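Secreted effector CSEP0064 (Blumeria graminis f. sp. hordei, PDB 6FMB) binds host RNA as a non-catalytic RNase homologue and protects host ribosomal RNA from degradation induced by ribosome-inactivating proteins, keeping infected plant cells alive. Local coordinates at residues F39-S43 against T44-V48. Numbering follows the deposited sequence.
Sequences FIIGS and TFSGV
F39 and F45 meet in a tilted edge-to-face pair on the surface connection between strands 37-39 and 51-56, where the chain makes a type II beta turn (I40-S43) and then directly a type I beta turn (S43-S46). The F45 ring turns its CD2-CE2 edge onto one face of F39, with the planes at 63° and the centroids 4.9 Å apart. CE2 of F45 stands over the F39 face, toward its rim, while CD2 comes to 3.6 Å from CG of F39.

S43, shared by the two turns, ties them together. OG of S43 donates to I40 O at 2.8 Å, joining S43 N on the same carbonyl, and accepts the N-H of F45, with F45 N 3.1 Å from OG, closing an ST turn. With chi1 at 73°, OG sits between the backbone N and carbonyl carbon of S43, from where it serves both partners. The second bond ties the amide of F45, whose ring packs on F39, to the S43 side chain.

The 3-10 segment 46-48 follows. S46 N bonds to S43 O, closing the type I turn, and V48 O reaches the side chain of N75 on strand 70-75. S46 also folds its hydroxyl back to the first turn: OG, anti to its own backbone N, accepts a nearly straight bond (168°) from G42 N at 3.1 Å and touches CG1 of I41 at 3.7 Å.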
loop_
_atom_site.group_PDB
_atom_site.type_symbol
_atom_site.label_atom_id
_atom_site.label_comp_id
_atom_site.label_asym_id
_atom_site.label_seq_id
_atom_site.Cartn_x
_atom_site.Cartn_y
_atom_site.Cartn_z
ATOM N N PHE A 39 -0.061 -10.588 6.592
ATOM C CA PHE A 39 -1.218 -11.478 6.482
ATOM C C PHE A 39 -0.695 -12.770 5.893
ATOM O O PHE A 39 -0.426 -12.845 4.694
ATOM C CB PHE A 39 -2.314 -10.874 5.595
ATOM C CG PHE A 39 -2.826 -9.560 6.098
ATOM C CD1 PHE A 39 -2.178 -8.368 5.782
ATOM C CD2 PHE A 39 -3.962 -9.503 6.895
ATOM C CE1 PHE A 39 -2.653 -7.151 6.265
ATOM C CE2 PHE A 39 -4.450 -8.291 7.356
ATOM C CZ PHE A 39 -3.789 -7.116 7.050
ATOM N N ILE A 40 -0.513 -13.766 6.760
ATOM C CA ILE A 40 0.159 -15.005 6.385
ATOM C C ILE A 40 -0.862 -16.119 6.097
ATOM O O ILE A 40 -2.071 -15.916 6.118
ATOM C CB ILE A 40 1.224 -15.415 7.461
ATOM C CG1 ILE A 40 0.588 -15.762 8.827
ATOM C CG2 ILE A 40 2.267 -14.304 7.622
ATOM C CD1 ILE A 40 1.511 -16.576 9.722
ATOM N N ILE A 41 -0.351 -17.299 5.791
ATOM C CA ILE A 41 -1.182 -18.457 5.513
ATOM C C ILE A 41 -2.190 -18.684 6.652
ATOM O O ILE A 41 -1.854 -18.578 7.836
ATOM C CB ILE A 41 -0.313 -19.713 5.216
ATOM C CG1 ILE A 41 -1.173 -20.866 4.685
ATOM C CG2 ILE A 41 0.494 -20.141 6.445
ATOM C CD1 ILE A 41 -0.349 -21.989 4.083
ATOM N N GLY A 42 -3.431 -18.962 6.263
ATOM C CA GLY A 42 -4.567 -19.014 7.180
ATOM C C GLY A 42 -5.336 -17.706 7.374
ATOM O O GLY A 42 -6.461 -17.729 7.892
ATOM N N SER A 43 -4.766 -16.573 6.947
ATOM C CA SER A 43 -5.428 -15.270 7.070
ATOM C C SER A 43 -6.486 -15.108 5.970
ATOM O O SER A 43 -6.683 -15.991 5.138
ATOM C CB SER A 43 -4.409 -14.139 6.936
ATOM O OG SER A 43 -3.977 -13.988 5.580
ATOM N N THR A 44 -7.156 -13.964 5.953
ATOM C CA THR A 44 -8.134 -13.642 4.903
ATOM C C THR A 44 -7.497 -13.452 3.523
ATOM O O THR A 44 -8.218 -13.364 2.520
ATOM C CB THR A 44 -8.979 -12.394 5.242
ATOM O OG1 THR A 44 -8.127 -11.249 5.370
ATOM C CG2 THR A 44 -9.814 -12.603 6.525
ATOM N N PHE A 45 -6.164 -13.382 3.460
ATOM C CA PHE A 45 -5.438 -13.248 2.186
ATOM C C PHE A 45 -4.707 -14.546 1.782
ATOM O O PHE A 45 -3.944 -14.553 0.831
ATOM C CB PHE A 45 -4.436 -12.083 2.278
ATOM C CG PHE A 45 -5.077 -10.721 2.345
ATOM C CD1 PHE A 45 -5.443 -10.038 1.190
ATOM C CD2 PHE A 45 -5.318 -10.123 3.562
ATOM C CE1 PHE A 45 -6.029 -8.775 1.254
ATOM C CE2 PHE A 45 -5.918 -8.874 3.641
ATOM C CZ PHE A 45 -6.273 -8.194 2.487
ATOM N N SER A 46 -4.977 -15.646 2.483
ATOM C CA SER A 46 -4.228 -16.886 2.333
ATOM C C SER A 46 -4.027 -17.319 0.885
ATOM O O SER A 46 -2.924 -17.688 0.480
ATOM C CB SER A 46 -4.932 -18.007 3.094
ATOM O OG SER A 46 -4.066 -19.107 3.264
ATOM N N GLY A 47 -5.094 -17.242 0.101
ATOM C CA GLY A 47 -5.043 -17.742 -1.265
ATOM C C GLY A 47 -4.133 -17.011 -2.233
ATOM O O GLY A 47 -3.776 -17.588 -3.254
ATOM N N VAL A 48 -3.760 -15.765 -1.938
ATOM C CA VAL A 48 -2.867 -15.001 -2.839
ATOM C C VAL A 48 -1.394 -15.024 -2.427
ATOM O O VAL A 48 -0.555 -14.345 -3.042
ATOM C CB VAL A 48 -3.336 -13.539 -3.105
ATOM C CG1 VAL A 48 -4.776 -13.528 -3.599
ATOM C CG2 VAL A 48 -3.169 -12.622 -1.898
#